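FEZ-1 protein (Fluoribacter gormanii, PDB 5WCK) probably hydrolyses the beta-lactam ring of antibiotics, as a monomeric subclass B3 metallo-beta-lactamase carrying two zinc ions in its active site. Local coordinates at residues I69-H73 against F74-A78; V127-D130 against G131-V134. The protein carries 2 engineered substitutions. One frame throughout, in Å; residues are numbered along the deposited sequence.

Contact 1 of 2, residues I69-H73 against F74-A78; sequences ISHAH and FDHAA. With ZN (zinc ion), chain D; ZN (zinc ion), chain C.
His71 and His73 bind one zinc ion and Asp75 and His76 a second, and the two ions share water 1. The first ion takes His71 NE2 and ND1 of His73, the latter at 2.1 Å, and is completed by His149; the other takes Asp75 OD2 at 2.0 Å, His76 NE2 and, from farther along the chain, His215. Water 1 also donates a hydrogen bond to Asp75 OD1, 2.8 Å away, so each carboxylate oxygen has its own task. Asp75 CG stands between the backbone N and the carbonyl carbon (chi1 57°), which brings the carboxylate back toward His73.

Among the rings, His76 presents an edge to one face of His71 in an offset edge-to-face pair, planes at 60°, with His76 CD2 3.3 Å from His71 NE2. The zinc bond at NE2 and a hydrogen bond from ND1 to Gly173 O together set the rotation of the His71 ring.

Backbone bonds start the short helix 74-77. His73, at its N-cap position, accepts through O the amide N of His76 at 3.0 Å and, weakly, that of Ala77. Apolar contact is slight: Ile69 CD1 meets Ala77 CB at 4.1 Å.

His71, His73, Asp75 and His76 form the HxHxDH motif of the metallo-beta-lactamase fold, which runs from the loop after strand 64-68 into helix 74-77.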
ATOM      1  N   ILE A  69      -5.824   1.734  -2.372  1.00  4.95           N
ATOM      2  CA  ILE A  69      -5.200   0.630  -1.693  1.00  6.09           C
ATOM      3  C   ILE A  69      -3.848   0.313  -2.331  1.00  4.91           C
ATOM      4  O   ILE A  69      -3.599   0.572  -3.525  1.00  6.53           O
ATOM      5  CB  ILE A  69      -6.102  -0.612  -1.671  1.00  5.28           C
ATOM      6  CG1 ILE A  69      -6.494  -1.074  -3.074  1.00  7.14           C
ATOM      7  CG2 ILE A  69      -7.303  -0.369  -0.770  1.00  5.89           C
ATOM      8  CD1 ILE A  69      -7.249  -2.393  -3.129  1.00  8.37           C
ATOM      9  N   SER A  70      -2.991  -0.346  -1.537  1.00  4.54           N
ATOM     10  CA  SER A  70      -1.732  -0.897  -2.046  1.00  5.31           C
ATOM     11  C   SER A  70      -1.993  -2.128  -2.926  1.00  5.76           C
ATOM     12  O   SER A  70      -1.399  -2.285  -3.974  1.00  7.43           O
ATOM     13  CB  SER A  70      -0.808  -1.276  -0.920  1.00  5.16           C
ATOM     14  OG  SER A  70      -0.328  -0.111  -0.255  1.00  6.20           O
ATOM     15  N   HIS A  71      -2.819  -3.044  -2.426  1.00  4.90           N
ATOM     16  CA  HIS A  71      -3.152  -4.237  -3.191  1.00  4.99           C
ATOM     17  C   HIS A  71      -4.379  -4.917  -2.571  1.00  6.18           C
ATOM     18  O   HIS A  71      -4.737  -4.646  -1.439  1.00  6.40           O
ATOM     19  CB  HIS A  71      -1.948  -5.187  -3.311  1.00  5.03           C
ATOM     20  CG  HIS A  71      -1.481  -5.842  -2.057  1.00  6.12           C
ATOM     21  ND1 HIS A  71      -0.376  -5.390  -1.331  1.00  5.29           N
ATOM     22  CD2 HIS A  71      -1.919  -6.946  -1.418  1.00  6.54           C
ATOM     23  CE1 HIS A  71      -0.163  -6.208  -0.316  1.00  7.94           C
ATOM     24  NE2 HIS A  71      -1.085  -7.177  -0.348  1.00  6.90           N
ATOM     25  N   ALA A  72      -4.988  -5.813  -3.357  1.00  6.12           N
ATOM     26  CA  ALA A  72      -6.273  -6.440  -3.008  1.00  5.60           C
ATOM     27  C   ALA A  72      -6.063  -7.703  -2.164  1.00  8.07           C
ATOM     28  O   ALA A  72      -6.268  -8.811  -2.635  1.00  8.96           O
ATOM     29  CB  ALA A  72      -7.063  -6.738  -4.267  1.00  6.91           C
ATOM     30  N   HIS A  73      -5.656  -7.513  -0.909  1.00  7.04           N
ATOM     31  CA  HIS A  73      -5.712  -8.515   0.138  1.00  7.10           C
ATOM     32  C   HIS A  73      -6.470  -7.927   1.335  1.00  6.43           C
ATOM     33  O   HIS A  73      -6.481  -6.713   1.554  1.00  6.79           O
ATOM     34  CB  HIS A  73      -4.319  -8.985   0.556  1.00  6.31           C
ATOM     35  CG  HIS A  73      -3.691  -9.970  -0.367  1.00  7.20           C
ATOM     36  ND1 HIS A  73      -2.300 -10.159  -0.435  1.00  8.06           N
ATOM     37  CD2 HIS A  73      -4.238 -10.847  -1.242  1.00  8.85           C
ATOM     38  CE1 HIS A  73      -2.053 -11.120  -1.311  1.00  6.46           C
ATOM     39  NE2 HIS A  73      -3.206 -11.530  -1.845  1.00  8.42           N
ATOM     40  N   PHE A  74      -7.091  -8.813   2.114  1.00  6.21           N
ATOM     41  CA  PHE A  74      -7.942  -8.380   3.229  1.00  7.89           C
ATOM     42  C   PHE A  74      -7.225  -7.431   4.197  1.00  7.65           C
ATOM     43  O   PHE A  74      -7.874  -6.538   4.767  1.00  8.23           O
ATOM     44  CB  PHE A  74      -8.505  -9.587   3.999  1.00  6.99           C
ATOM     45  CG  PHE A  74      -7.490 -10.291   4.856  1.00  7.74           C
ATOM     46  CD1 PHE A  74      -6.655 -11.259   4.325  1.00  9.46           C
ATOM     47  CD2 PHE A  74      -7.324  -9.944   6.187  1.00 11.44           C
ATOM     48  CE1 PHE A  74      -5.684 -11.872   5.100  1.00 13.03           C
ATOM     49  CE2 PHE A  74      -6.355 -10.558   6.963  1.00 12.53           C
ATOM     50  CZ  PHE A  74      -5.530 -11.518   6.420  1.00 16.56           C
ATOM     51  N   ASP A  75      -5.912  -7.615   4.415  1.00  6.82           N
ATOM     52  CA  ASP A  75      -5.197  -6.830   5.417  1.00  7.20           C
ATOM     53  C   ASP A  75      -5.021  -5.375   4.964  1.00  7.87           C
ATOM     54  O   ASP A  75      -4.709  -4.545   5.803  1.00  8.25           O
ATOM     55  CB  ASP A  75      -3.866  -7.468   5.829  1.00  9.68           C
ATOM     56  CG  ASP A  75      -2.871  -7.740   4.717  1.00  8.38           C
ATOM     57  OD1 ASP A  75      -3.324  -8.107   3.622  1.00  9.29           O
ATOM     58  OD2 ASP A  75      -1.643  -7.645   4.964  1.00  9.54           O
ATOM     59  N   HIS A  76      -5.189  -5.082   3.666  1.00  6.15           N
ATOM     60  CA  HIS A  76      -5.104  -3.711   3.164  1.00  5.77           C
ATOM     61  C   HIS A  76      -6.452  -3.144   2.730  1.00  5.98           C
ATOM     62  O   HIS A  76      -6.584  -1.913   2.677  1.00  7.84           O
ATOM     63  CB  HIS A  76      -4.063  -3.622   2.032  1.00  5.09           C
ATOM     64  CG  HIS A  76      -2.769  -4.211   2.465  1.00  4.96           C
ATOM     65  ND1 HIS A  76      -1.964  -3.607   3.401  1.00  6.93           N
ATOM     66  CD2 HIS A  76      -2.208  -5.414   2.216  1.00  6.08           C
ATOM     67  CE1 HIS A  76      -0.945  -4.399   3.681  1.00  6.14           C
ATOM     68  NE2 HIS A  76      -1.037  -5.493   2.951  1.00  6.21           N
ATOM     69  N   ALA A  77      -7.438  -4.005   2.442  1.00  6.05           N
ATOM     70  CA  ALA A  77      -8.657  -3.587   1.734  1.00  5.55           C
ATOM     71  C   ALA A  77      -9.957  -4.013   2.435  1.00  6.65           C
ATOM     72  O   ALA A  77     -11.022  -3.666   1.935  1.00  8.03           O
ATOM     73  CB  ALA A  77      -8.644  -4.121   0.329  1.00  7.67           C
ATOM     74  N   ALA A  78      -9.901  -4.776   3.528  1.00  7.52           N
ATOM     75  CA  ALA A  78     -11.169  -5.307   4.121  1.00  7.65           C
ATOM     76  C   ALA A  78     -12.101  -4.184   4.593  1.00  8.18           C
ATOM     77  O   ALA A  78     -13.332  -4.339   4.538  1.00  9.78           O
ATOM     78  CB  ALA A  78     -10.868  -6.225   5.266  1.00  7.77           C
TER
HETATM   79 ZN    ZN D 302      -0.782  -9.082   0.450  1.00  8.50          ZN
HETATM   80 ZN    ZN C 301      -0.147  -7.338   3.597  1.00 11.16          ZN
HETATM   81  O   HOH W   1      -0.851  -8.793   2.396  1.00 18.67           O

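Contact 2 of 2, residues V127-D130 against G131-V134; sequences VLHD and GERV. With SO4 (sulfate ion), chain I.
Glu132 reaches across the turn with an extended side chain, bringing OE2 to the amide N of His129 at 3.0 Å. That hydrogen bond is weak, bent to 126° at the hydrogen, but Glu132 OE2 also lies at the edge of the His129 ring, near its plane, 3.3 Å from His129 CD2. Imidazole and carboxylate run side by side, their planes only 17° apart. Glu132 CG, anti to the backbone N, starts the straight course that gives the carboxylate this reach.

The tight part is the type II beta turn from His129 to Glu132, closed by a straighter hydrogen bond from Glu132 N to His129 O (3.0 Å, 155°). Gly131 takes the positive phi of the third position of such a turn. On the buried side, Leu128 CD1 and Val134 CG2 meet more loosely at 4.2 Å, their side chains crossing at about a right angle, and both rest on Trp156.

On the solvent side, water and a bound ion meet the polar groups. Water 2 donates to Val127 O and to Glu132 OE1, the latter at 2.7 Å, and so links the carboxylate to the strand. A sulfate ion, probably from the crystallisation liquor, accepts a hydrogen bond from Arg133 N through O2.

Asp130 OD1 binds the amide of Leu145, fastening the turn to strand 139-145. Strand 126-128, before the turn, pairs with strand 90-94, and its Val127 touches helix 95-103; strand 133-136, after it, pairs with strand 139-145.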
ATOM      1  N   VAL A 127     -11.643   2.622 -12.225  1.00  9.09           N
ATOM      2  CA  VAL A 127     -10.641   1.622 -12.519  1.00  8.49           C
ATOM      3  C   VAL A 127      -9.361   2.314 -12.989  1.00  8.68           C
ATOM      4  O   VAL A 127      -9.384   3.126 -13.931  1.00 11.27           O
ATOM      5  CB  VAL A 127     -11.147   0.639 -13.582  1.00  8.20           C
ATOM      6  CG1 VAL A 127     -10.065  -0.353 -13.968  1.00 11.29           C
ATOM      7  CG2 VAL A 127     -12.400  -0.063 -13.099  1.00  9.00           C
ATOM      8  N   LEU A 128      -8.238   1.966 -12.356  1.00  9.17           N
ATOM      9  CA  LEU A 128      -6.951   2.589 -12.699  1.00  9.29           C
ATOM     10  C   LEU A 128      -6.092   1.683 -13.584  1.00  9.25           C
ATOM     11  O   LEU A 128      -6.342   0.492 -13.725  1.00  9.19           O
ATOM     12  CB  LEU A 128      -6.194   2.928 -11.414  1.00  8.96           C
ATOM     13  CG  LEU A 128      -6.917   3.871 -10.453  1.00 10.13           C
ATOM     14  CD1 LEU A 128      -6.148   4.004  -9.152  1.00 12.86           C
ATOM     15  CD2 LEU A 128      -7.179   5.230 -11.079  1.00 12.36           C
ATOM     16  N   HIS A 129      -5.057   2.291 -14.173  1.00  8.96           N
ATOM     17  CA  HIS A 129      -4.142   1.606 -15.081  1.00 11.58           C
ATOM     18  C   HIS A 129      -2.713   2.018 -14.754  1.00  8.01           C
ATOM     19  O   HIS A 129      -2.505   3.022 -14.126  1.00  9.74           O
ATOM     20  CB  HIS A 129      -4.506   1.904 -16.546  1.00 11.67           C
ATOM     21  CG  HIS A 129      -5.957   1.693 -16.805  1.00 16.31           C
ATOM     22  ND1 HIS A 129      -6.465   0.466 -17.192  1.00 24.81           N
ATOM     23  CD2 HIS A 129      -7.024   2.515 -16.644  1.00 20.19           C
ATOM     24  CE1 HIS A 129      -7.780   0.552 -17.296  1.00 16.61           C
ATOM     25  NE2 HIS A 129      -8.144   1.803 -16.971  1.00 19.81           N
ATOM     26  N   ASP A 130      -1.745   1.253 -15.254  1.00  8.30           N
ATOM     27  CA  ASP A 130      -0.345   1.524 -14.977  1.00  8.50           C
ATOM     28  C   ASP A 130       0.028   2.940 -15.413  1.00 10.14           C
ATOM     29  O   ASP A 130      -0.214   3.328 -16.577  1.00 10.48           O
ATOM     30  CB  ASP A 130       0.550   0.522 -15.703  1.00  9.63           C
ATOM     31  CG  ASP A 130       1.990   0.455 -15.255  1.00 14.72           C
ATOM     32  OD1 ASP A 130       2.356   1.079 -14.226  1.00  8.86           O
ATOM     33  OD2 ASP A 130       2.753  -0.264 -15.952  1.00 17.63           O
ATOM     34  N   GLY A 131       0.625   3.704 -14.495  1.00  7.13           N
ATOM     35  CA  GLY A 131       1.117   5.043 -14.788  1.00  7.67           C
ATOM     36  C   GLY A 131       0.036   6.126 -14.682  1.00  7.62           C
ATOM     37  O   GLY A 131       0.333   7.325 -14.852  1.00  9.10           O
ATOM     38  N   GLU A 132      -1.202   5.747 -14.333  1.00  7.42           N
ATOM     39  CA  GLU A 132      -2.307   6.710 -14.250  1.00  6.74           C
ATOM     40  C   GLU A 132      -2.176   7.579 -12.993  1.00  9.67           C
ATOM     41  O   GLU A 132      -1.738   7.128 -11.947  1.00  8.44           O
ATOM     42  CB  GLU A 132      -3.654   5.998 -14.214  1.00  7.75           C
ATOM     43  CG  GLU A 132      -4.837   6.914 -14.353  1.00  8.51           C
ATOM     44  CD  GLU A 132      -6.129   6.212 -14.696  1.00 14.05           C
ATOM     45  OE1 GLU A 132      -7.133   6.918 -14.925  1.00 14.56           O
ATOM     46  OE2 GLU A 132      -6.131   4.989 -14.734  1.00 11.82           O
ATOM     47  N   ARG A 133      -2.549   8.857 -13.120  1.00  7.25           N
ATOM     48  CA  ARG A 133      -2.477   9.795 -11.996  1.00  7.54           C
ATOM     49  C   ARG A 133      -3.814   9.850 -11.248  1.00  7.91           C
ATOM     50  O   ARG A 133      -4.898   9.698 -11.826  1.00  9.33           O
ATOM     51  CB  ARG A 133      -1.995  11.154 -12.528  1.00  9.70           C
ATOM     52  CG  ARG A 133      -0.564  11.064 -13.039  1.00 14.57           C
ATOM     53  CD  ARG A 133       0.086  12.295 -13.615  1.00 20.64           C
ATOM     54  NE  ARG A 133      -0.745  13.126 -14.441  1.00 31.77           N
ATOM     55  CZ  ARG A 133      -0.460  14.405 -14.670  1.00 65.05           C
ATOM     56  NH1 ARG A 133      -1.347  15.199 -15.238  1.00 35.01           N
ATOM     57  NH2 ARG A 133       0.708  14.898 -14.283  1.00 52.08           N
ATOM     58  N   VAL A 134      -3.709  10.101  -9.939  1.00  6.16           N
ATOM     59  CA  VAL A 134      -4.826  10.431  -9.087  1.00  6.71           C
ATOM     60  C   VAL A 134      -4.531  11.825  -8.536  1.00  8.08           C
ATOM     61  O   VAL A 134      -3.508  12.036  -7.850  1.00  8.01           O
ATOM     62  CB  VAL A 134      -5.034   9.411  -7.959  1.00  6.73           C
ATOM     63  CG1 VAL A 134      -6.098   9.875  -6.959  1.00  8.02           C
ATOM     64  CG2 VAL A 134      -5.362   8.032  -8.511  1.00  7.48           C
TER
HETATM   65  S   SO4 I 307      -3.634  10.156 -16.765  0.50 25.82           S
HETATM   66  O1  SO4 I 307      -4.874  10.248 -15.960  0.50 27.57           O
HETATM   67  O2  SO4 I 307      -2.494   9.899 -15.855  0.50 21.54           O
HETATM   68  O3  SO4 I 307      -3.743   8.987 -17.662  0.50 31.00           O
HETATM   69  O4  SO4 I 307      -3.477  11.392 -17.546  0.50 26.01           O
HETATM   70  O   HOH W   2      -9.165   5.268 -15.654  1.00 30.50           O

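Overall arrangement
Contact 1 precedes contact 2 along the chain, and their centres lie about 17 Å apart, with about 7 Å between nearest atoms and no direct touch. Contact 1 follows strand 64-68 in the seven-stranded sheet. Contact 2 joins the outermost strand of that sheet, 126-128, to strand 133-136, an outermost strand of the five-stranded sheet. Strand 90-94 lies between 64-68 and 126-128, and helix 95-103 packs against residues of both contacts. Trp156 is a further common neighbour, hydrogen-bonded through NE1 to the carbonyl oxygen of Ile69 and touched by Leu128 and Val134. Contact 1 thus supplies four of the six protein ligands of the zinc centre, while contact 2 makes the passage between the two sheets.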